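Local coordinates for Glyco_hydro_cc domain-containing protein (Pseudomonas viridiflava, PDB 6UAV) that probably hydrolyses internal beta-1,3-glucosidic linkages as an endo-beta-1,3-glucanase of glycoside hydrolase family 128, at residues N58-L71 and L101-V114. Numbering follows the deposited sequence.
Sequences NANLDDGQLKLYLL and LWPRLEQISAQTGV
Asp63 and Arg104 join the first turn of helix 63-71 to helix 101-112 through a side-on salt bridge. Arg104 NE meets the syn lone pair of Asp63 OD2 at 2.9 Å and almost straight, while Arg104 NH2 bonds Asp63 OD1 at 2.8 Å. Carboxylate and guanidinium lie nearly coplanar, 18° apart, which suits a two-point grip, and the bend of Arg104 at chi3 (62°) turns its head to the acid. Water 1 takes a further bond from Arg104 NH2 and one from Leu61 N, tying the loop before the helix to the same guanidinium.

One helical turn on, the extended chain of Lys67 runs over Ile108, its CE 3.6 Å from Ile108 CG1, and carries NZ to Gln107 OE1 (3.1 Å), which it meets from above the amide plane. A lysine suits this margin because its methylenes cover the isoleucine while its charge stays among polar groups.

Beneath these polar groups the contact is aliphatic. Leu61 and Ile108 reach tip to tip, Leu61 CD2 to Ile108 CD1 at 3.9 Å, and Leu66 also touches Ile108 CD1. The other branch of the isoleucine, CG2, packs against Leu70 CD1 at 3.8 Å; branching at CB lets one residue meet three leucines of segment 58-71. The methyl of Thr112 touches Leu70 CB and Leu71 CG, while its hydroxyl donates to Ile108 O.

The axes of helix 63-71 and helix 101-112 come within 10.2 Å and cross at -27°, the two helices being neighbours on the outside of the TIM barrel. Leu66 and Leu70 rest on strand 51-56, Ile108 and Val114 on strand 78-81, and Leu105 reaches strands 78-81 and 115-121.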
ATOM      1  N   ASN A  58       6.600  11.366   1.390  1.00 15.31           N
ATOM      2  CA  ASN A  58       7.407  12.108   0.397  1.00 15.65           C
ATOM      3  C   ASN A  58       8.717  12.496   1.088  1.00 15.59           C
ATOM      4  O   ASN A  58       9.068  11.834   2.100  1.00 15.05           O
ATOM      5  CB  ASN A  58       6.614  13.256  -0.239  1.00 17.41           C
ATOM      6  CG  ASN A  58       6.333  14.376   0.728  1.00 18.04           C
ATOM      7  OD1 ASN A  58       6.699  14.258   1.884  1.00 18.94           O
ATOM      8  ND2 ASN A  58       5.643  15.421   0.293  1.00 20.13           N
ATOM      9  N   ALA A  59       9.471  13.462   0.557  1.00 15.26           N
ATOM     10  CA  ALA A  59      10.792  13.819   1.140  1.00 17.11           C
ATOM     11  C   ALA A  59      10.627  14.645   2.427  1.00 17.51           C
ATOM     12  O   ALA A  59      11.646  14.987   3.050  1.00 17.73           O
ATOM     13  CB  ALA A  59      11.634  14.540   0.136  1.00 17.12           C
ATOM     14  N   ASN A  60       9.419  15.008   2.820  1.00 18.93           N
ATOM     15  CA  ASN A  60       9.180  15.748   4.101  1.00 21.33           C
ATOM     16  C   ASN A  60       9.171  14.712   5.225  1.00 20.68           C
ATOM     17  O   ASN A  60       8.107  14.101   5.496  1.00 22.25           O
ATOM     18  CB  ASN A  60       7.884  16.532   4.077  1.00 23.81           C
ATOM     19  CG  ASN A  60       7.866  17.687   5.050  1.00 29.25           C
ATOM     20  OD1 ASN A  60       8.806  17.875   5.835  1.00 35.00           O
ATOM     21  ND2 ASN A  60       6.781  18.448   5.017  1.00 30.97           N
ATOM     22  N   LEU A  61      10.350  14.418   5.725  1.00 19.78           N
ATOM     23  CA  LEU A  61      10.645  13.237   6.565  1.00 20.08           C
ATOM     24  C   LEU A  61      11.449  13.726   7.761  1.00 20.50           C
ATOM     25  O   LEU A  61      12.442  14.415   7.548  1.00 20.96           O
ATOM     26  CB  LEU A  61      11.524  12.295   5.754  1.00 20.70           C
ATOM     27  CG  LEU A  61      12.243  11.189   6.520  1.00 22.39           C
ATOM     28  CD1 LEU A  61      11.242  10.304   7.206  1.00 22.05           C
ATOM     29  CD2 LEU A  61      13.142  10.359   5.608  1.00 23.00           C
ATOM     30  N   ASP A  62      10.992  13.368   8.950  1.00 21.65           N
ATOM     31  CA  ASP A  62      11.711  13.601  10.218  1.00 21.62           C
ATOM     32  C   ASP A  62      12.502  12.327  10.506  1.00 20.01           C
ATOM     33  O   ASP A  62      11.913  11.444  11.109  1.00 17.70           O
ATOM     34  CB  ASP A  62      10.687  13.970  11.285  1.00 23.95           C
ATOM     35  CG  ASP A  62      11.351  14.270  12.610  1.00 27.32           C
ATOM     36  OD1 ASP A  62      12.567  13.878  12.788  1.00 30.17           O
ATOM     37  OD2 ASP A  62      10.633  14.796  13.463  1.00 31.86           O
ATOM     38  N   ASP A  63      13.714  12.217   9.946  1.00 20.24           N
ATOM     39  CA  ASP A  63      14.480  10.934   9.874  1.00 20.42           C
ATOM     40  C   ASP A  63      14.688  10.449  11.313  1.00 19.87           C
ATOM     41  O   ASP A  63      14.465   9.266  11.606  1.00 18.65           O
ATOM     42  CB  ASP A  63      15.851  11.052   9.176  1.00 21.65           C
ATOM     43  CG  ASP A  63      15.910  11.751   7.807  1.00 25.16           C
ATOM     44  OD1 ASP A  63      15.333  12.869   7.666  1.00 27.22           O
ATOM     45  OD2 ASP A  63      16.600  11.197   6.885  1.00 24.72           O
ATOM     46  N   GLY A  64      15.087  11.356  12.195  1.00 20.79           N
ATOM     47  CA  GLY A  64      15.385  11.019  13.598  1.00 21.83           C
ATOM     48  C   GLY A  64      14.182  10.414  14.294  1.00 20.95           C
ATOM     49  O   GLY A  64      14.280   9.325  14.909  1.00 21.00           O
ATOM     50  N   GLN A  65      13.020  11.043  14.177  1.00 21.96           N
ATOM     51  CA  GLN A  65      11.768  10.595  14.824  1.00 21.75           C
ATOM     52  C   GLN A  65      11.348   9.224  14.287  1.00 18.82           C
ATOM     53  O   GLN A  65      10.930   8.325  15.098  1.00 18.09           O
ATOM     54  CB  GLN A  65      10.726  11.677  14.531  1.00 25.54           C
ATOM     55  CG  GLN A  65       9.295  11.302  14.831  1.00 30.45           C
ATOM     56  CD  GLN A  65       8.339  12.485  14.784  1.00 36.84           C
ATOM     57  OE1 GLN A  65       7.474  12.626  15.653  1.00 41.63           O
ATOM     58  NE2 GLN A  65       8.476  13.345  13.771  1.00 40.40           N
ATOM     59  N   LEU A  66      11.496   9.033  12.960  1.00 16.29           N
ATOM     60  CA  LEU A  66      11.180   7.709  12.397  1.00 15.12           C
ATOM     61  C   LEU A  66      12.147   6.651  12.891  1.00 15.47           C
ATOM     62  O   LEU A  66      11.682   5.561  13.254  1.00 14.40           O
ATOM     63  CB  LEU A  66      11.144   7.754  10.879  1.00 14.85           C
ATOM     64  CG  LEU A  66      10.913   6.432  10.190  1.00 14.36           C
ATOM     65  CD1 LEU A  66       9.654   5.768  10.657  1.00 14.89           C
ATOM     66  CD2 LEU A  66      10.978   6.609   8.695  1.00 14.33           C
ATOM     67  N   LYS A  67      13.442   6.956  12.905  1.00 15.47           N
ATOM     68  CA  LYS A  67      14.433   5.961  13.362  1.00 16.62           C
ATOM     69  C   LYS A  67      14.143   5.560  14.796  1.00 16.48           C
ATOM     70  O   LYS A  67      14.204   4.366  15.131  1.00 16.71           O
ATOM     71  CB  LYS A  67      15.848   6.536  13.256  1.00 17.60           C
ATOM     72  CG  LYS A  67      16.368   6.579  11.838  1.00 19.09           C
ATOM     73  CD  LYS A  67      17.597   7.464  11.765  1.00 18.98           C
ATOM     74  CE  LYS A  67      18.023   7.684  10.333  1.00 19.86           C
ATOM     75  NZ  LYS A  67      19.331   8.374  10.266  1.00 20.18           N
ATOM     76  N   LEU A  68      13.864   6.545  15.626  1.00 17.04           N
ATOM     77  CA  LEU A  68      13.622   6.341  17.068  1.00 18.59           C
ATOM     78  C   LEU A  68      12.430   5.370  17.191  1.00 17.22           C
ATOM     79  O   LEU A  68      12.483   4.395  17.982  1.00 17.18           O
ATOM     80  CB  LEU A  68      13.360   7.734  17.665  1.00 20.84           C
ATOM     81  CG  LEU A  68      13.294   7.852  19.178  1.00 23.20           C
ATOM     82  CD1 LEU A  68      14.616   7.487  19.831  1.00 25.13           C
ATOM     83  CD2 LEU A  68      12.909   9.292  19.559  1.00 24.57           C
ATOM     84  N   TYR A  69      11.349   5.628  16.448  1.00 15.95           N
ATOM     85  CA  TYR A  69      10.143   4.765  16.471  1.00 15.64           C
ATOM     86  C   TYR A  69      10.476   3.350  15.981  1.00 14.91           C
ATOM     87  O   TYR A  69      10.171   2.346  16.675  1.00 14.88           O
ATOM     88  CB  TYR A  69       9.016   5.403  15.662  1.00 16.03           C
ATOM     89  CG  TYR A  69       7.780   4.552  15.498  1.00 16.40           C
ATOM     90  CD1 TYR A  69       6.908   4.325  16.547  1.00 17.29           C
ATOM     91  CD2 TYR A  69       7.455   3.996  14.280  1.00 17.03           C
ATOM     92  CE1 TYR A  69       5.786   3.522  16.417  1.00 17.68           C
ATOM     93  CE2 TYR A  69       6.326   3.212  14.122  1.00 16.87           C
ATOM     94  CZ  TYR A  69       5.476   2.975  15.182  1.00 18.03           C
ATOM     95  OH  TYR A  69       4.349   2.227  15.066  1.00 18.44           O
ATOM     96  N   LEU A  70      11.129   3.231  14.823  1.00 13.73           N
ATOM     97  CA  LEU A  70      11.404   1.883  14.290  1.00 12.96           C
ATOM     98  C   LEU A  70      12.305   1.114  15.255  1.00 13.28           C
ATOM     99  O   LEU A  70      12.027  -0.076  15.498  1.00 13.50           O
ATOM    100  CB  LEU A  70      12.056   1.968  12.907  1.00 13.03           C
ATOM    101  CG  LEU A  70      11.200   2.519  11.779  1.00 12.63           C
ATOM    102  CD1 LEU A  70      12.005   2.701  10.498  1.00 12.87           C
ATOM    103  CD2 LEU A  70      10.040   1.579  11.485  1.00 12.86           C
ATOM    104  N   LEU A  71      13.339   1.723  15.803  1.00 13.10           N
ATOM    105  CA  LEU A  71      14.281   0.945  16.633  1.00 14.03           C
ATOM    106  C   LEU A  71      13.571   0.421  17.885  1.00 14.73           C
ATOM    107  O   LEU A  71      13.969  -0.663  18.382  1.00 15.30           O
ATOM    108  CB  LEU A  71      15.450   1.849  16.984  1.00 14.49           C
ATOM    109  CG  LEU A  71      16.388   2.069  15.802  1.00 14.33           C
ATOM    110  CD1 LEU A  71      17.337   3.241  16.056  1.00 14.75           C
ATOM    111  CD2 LEU A  71      17.155   0.777  15.517  1.00 14.24           C
ATOM    112  N   LEU A 101      16.366  11.644  -2.303  1.00 14.61           N
ATOM    113  CA  LEU A 101      15.861  11.137  -0.995  1.00 14.12           C
ATOM    114  C   LEU A 101      16.468   9.769  -0.692  1.00 13.41           C
ATOM    115  O   LEU A 101      16.614   9.414   0.469  1.00 12.86           O
ATOM    116  CB  LEU A 101      14.330  11.096  -1.023  1.00 14.65           C
ATOM    117  CG  LEU A 101      13.644  10.550   0.227  1.00 15.26           C
ATOM    118  CD1 LEU A 101      13.944  11.416   1.428  1.00 15.60           C
ATOM    119  CD2 LEU A 101      12.154  10.418   0.027  1.00 15.99           C
ATOM    120  N   TRP A 102      16.685   8.956  -1.706  1.00 12.57           N
ATOM    121  CA  TRP A 102      16.790   7.492  -1.495  1.00 11.95           C
ATOM    122  C   TRP A 102      17.867   7.132  -0.495  1.00 12.76           C
ATOM    123  O   TRP A 102      17.652   6.234   0.336  1.00 12.80           O
ATOM    124  CB  TRP A 102      16.953   6.750  -2.843  1.00 12.24           C
ATOM    125  CG  TRP A 102      16.383   5.366  -2.770  1.00 11.64           C
ATOM    126  CD1 TRP A 102      17.028   4.157  -2.622  1.00 11.89           C
ATOM    127  CD2 TRP A 102      14.987   5.069  -2.737  1.00 11.88           C
ATOM    128  NE1 TRP A 102      16.103   3.155  -2.546  1.00 11.89           N
ATOM    129  CE2 TRP A 102      14.856   3.671  -2.590  1.00 12.13           C
ATOM    130  CE3 TRP A 102      13.827   5.841  -2.805  1.00 12.95           C
ATOM    131  CZ2 TRP A 102      13.617   3.026  -2.551  1.00 12.91           C
ATOM    132  CZ3 TRP A 102      12.603   5.188  -2.816  1.00 12.84           C
ATOM    133  CH2 TRP A 102      12.511   3.811  -2.697  1.00 13.07           C
ATOM    134  N   PRO A 103      19.076   7.740  -0.528  1.00 12.87           N
ATOM    135  CA  PRO A 103      20.136   7.351   0.428  1.00 13.26           C
ATOM    136  C   PRO A 103      19.687   7.498   1.898  1.00 13.27           C
ATOM    137  O   PRO A 103      20.147   6.718   2.744  1.00 13.03           O
ATOM    138  CB  PRO A 103      21.321   8.259   0.067  1.00 14.38           C
ATOM    139  CG  PRO A 103      21.084   8.553  -1.449  1.00 14.25           C
ATOM    140  CD  PRO A 103      19.578   8.725  -1.515  1.00 13.62           C
ATOM    141  N   ARG A 104      18.888   8.509   2.203  1.00 13.56           N
ATOM    142  CA  ARG A 104      18.267   8.690   3.562  1.00 14.49           C
ATOM    143  C   ARG A 104      17.420   7.462   3.942  1.00 13.52           C
ATOM    144  O   ARG A 104      17.488   7.015   5.107  1.00 13.80           O
ATOM    145  CB  ARG A 104      17.470  10.001   3.587  1.00 15.60           C
ATOM    146  CG  ARG A 104      18.372  11.229   3.639  1.00 18.48           C
ATOM    147  CD  ARG A 104      17.568  12.495   3.424  1.00 20.22           C
ATOM    148  NE  ARG A 104      16.537  12.781   4.404  1.00 21.26           N
ATOM    149  CZ  ARG A 104      15.631  13.734   4.234  1.00 23.98           C
ATOM    150  NH1 ARG A 104      15.729  14.496   3.149  1.00 25.83           N
ATOM    151  NH2 ARG A 104      14.709  13.984   5.162  1.00 24.06           N
ATOM    152  N   LEU A 105      16.649   6.914   2.998  1.00 12.77           N
ATOM    153  CA  LEU A 105      15.838   5.689   3.201  1.00 12.42           C
ATOM    154  C   LEU A 105      16.753   4.493   3.347  1.00 12.79           C
ATOM    155  O   LEU A 105      16.485   3.635   4.208  1.00 13.63           O
ATOM    156  CB  LEU A 105      14.834   5.534   2.060  1.00 12.62           C
ATOM    157  CG  LEU A 105      13.955   6.765   1.835  1.00 12.92           C
ATOM    158  CD1 LEU A 105      13.052   6.483   0.699  1.00 12.99           C
ATOM    159  CD2 LEU A 105      13.134   7.145   3.080  1.00 13.54           C
ATOM    160  N   GLU A 106      17.782   4.379   2.500  1.00 12.59           N
ATOM    161  CA  GLU A 106      18.746   3.274   2.627  1.00 12.46           C
ATOM    162  C   GLU A 106      19.420   3.346   3.993  1.00 12.85           C
ATOM    163  O   GLU A 106      19.790   2.267   4.571  1.00 12.40           O
ATOM    164  CB  GLU A 106      19.758   3.368   1.471  1.00 12.42           C
ATOM    165  CG  GLU A 106      19.146   3.062   0.146  1.00 12.46           C
ATOM    166  CD  GLU A 106      20.051   3.272  -1.045  1.00 12.88           C
ATOM    167  OE1 GLU A 106      20.915   4.143  -0.948  1.00 13.71           O
ATOM    168  OE2 GLU A 106      19.857   2.556  -2.087  1.00 13.46           O
ATOM    169  N   GLN A 107      19.759   4.540   4.448  1.00 13.38           N
ATOM    170  CA  GLN A 107      20.392   4.706   5.764  1.00 14.61           C
ATOM    171  C   GLN A 107      19.407   4.189   6.832  1.00 13.62           C
ATOM    172  O   GLN A 107      19.806   3.433   7.761  1.00 14.60           O
ATOM    173  CB  GLN A 107      20.794   6.157   6.015  1.00 15.87           C
ATOM    174  CG  GLN A 107      21.408   6.272   7.413  1.00 19.08           C
ATOM    175  CD  GLN A 107      21.933   7.655   7.737  1.00 21.68           C
ATOM    176  OE1 GLN A 107      21.171   8.634   7.796  1.00 26.00           O
ATOM    177  NE2 GLN A 107      23.231   7.716   7.991  1.00 22.34           N
ATOM    178  N   ILE A 108      18.145   4.575   6.744  1.00 13.56           N
ATOM    179  CA  ILE A 108      17.114   4.134   7.747  1.00 14.04           C
ATOM    180  C   ILE A 108      17.020   2.596   7.690  1.00 13.83           C
ATOM    181  O   ILE A 108      17.043   1.949   8.744  1.00 14.40           O
ATOM    182  CB  ILE A 108      15.773   4.828   7.492  1.00 14.30           C
ATOM    183  CG1 ILE A 108      15.820   6.304   7.868  1.00 15.35           C
ATOM    184  CG2 ILE A 108      14.643   4.045   8.171  1.00 14.84           C
ATOM    185  CD1 ILE A 108      14.788   7.161   7.131  1.00 15.73           C
ATOM    186  N   SER A 109      17.069   2.013   6.497  1.00 13.13           N
ATOM    187  CA  SER A 109      17.088   0.537   6.345  1.00 13.10           C
ATOM    188  C   SER A 109      18.300  -0.067   7.029  1.00 13.50           C
ATOM    189  O   SER A 109      18.115  -1.064   7.765  1.00 14.16           O
ATOM    190  CB  SER A 109      16.987   0.140   4.871  1.00 12.45           C
ATOM    191  OG  SER A 109      17.125  -1.264   4.736  1.00 12.27           O
ATOM    192  N   ALA A 110      19.514   0.462   6.822  1.00 13.70           N
ATOM    193  CA  ALA A 110      20.736  -0.095   7.445  1.00 14.61           C
ATOM    194  C   ALA A 110      20.691   0.040   8.971  1.00 14.57           C
ATOM    195  O   ALA A 110      21.070  -0.911   9.648  1.00 14.75           O
ATOM    196  CB  ALA A 110      21.944   0.610   6.900  1.00 15.36           C
ATOM    197  N   GLN A 111      20.157   1.168   9.464  1.00 13.85           N
ATOM    198  CA  GLN A 111      20.211   1.511  10.899  1.00 14.93           C
ATOM    199  C   GLN A 111      19.113   0.772  11.684  1.00 14.79           C
ATOM    200  O   GLN A 111      19.243   0.632  12.872  1.00 15.08           O
ATOM    201  CB  GLN A 111      20.071   3.020  11.019  1.00 15.45           C
ATOM    202  CG  GLN A 111      21.334   3.744  10.617  1.00 16.29           C
ATOM    203  CD  GLN A 111      21.133   5.229  10.745  1.00 17.70           C
ATOM    204  OE1 GLN A 111      20.016   5.711  10.590  1.00 19.53           O
ATOM    205  NE2 GLN A 111      22.212   5.944  10.962  1.00 20.99           N
ATOM    206  N   THR A 112      18.075   0.296  11.019  1.00 14.20           N
ATOM    207  CA  THR A 112      16.898  -0.295  11.710  1.00 14.47           C
ATOM    208  C   THR A 112      16.584  -1.718  11.232  1.00 15.18           C
ATOM    209  O   THR A 112      15.874  -2.451  11.978  1.00 16.86           O
ATOM    210  CB  THR A 112      15.665   0.582  11.494  1.00 14.06           C
ATOM    211  OG1 THR A 112      15.201   0.414  10.154  1.00 13.52           O
ATOM    212  CG2 THR A 112      15.888   2.035  11.836  1.00 14.03           C
ATOM    213  N   GLY A 113      17.062  -2.102  10.059  1.00 14.98           N
ATOM    214  CA  GLY A 113      16.817  -3.445   9.500  1.00 15.07           C
ATOM    215  C   GLY A 113      15.558  -3.523   8.650  1.00 14.62           C
ATOM    216  O   GLY A 113      15.333  -4.584   8.017  1.00 14.99           O
ATOM    217  N   VAL A 114      14.775  -2.449   8.507  1.00 14.28           N
ATOM    218  CA  VAL A 114      13.490  -2.545   7.757  1.00 13.92           C
ATOM    219  C   VAL A 114      13.797  -2.716   6.269  1.00 13.61           C
ATOM    220  O   VAL A 114      14.769  -2.100   5.776  1.00 14.77           O
ATOM    221  CB  VAL A 114      12.586  -1.322   7.972  1.00 13.94           C
ATOM    222  CG1 VAL A 114      12.103  -1.237   9.421  1.00 15.27           C
ATOM    223  CG2 VAL A 114      13.207  -0.010   7.520  1.00 13.96           C
TER
HETATM  224  O   HOH W   1      12.944  16.234   5.256  1.00 34.60           O
HETATM  225  O   HOH W   2      18.041   8.989   7.181  1.00 20.39           O
HETATM  226  O   HOH W   3      22.132   8.958  11.718  1.00 28.21           O
HETATM  227  O   HOH W   4      14.541  -1.952  14.205  1.00 23.63           O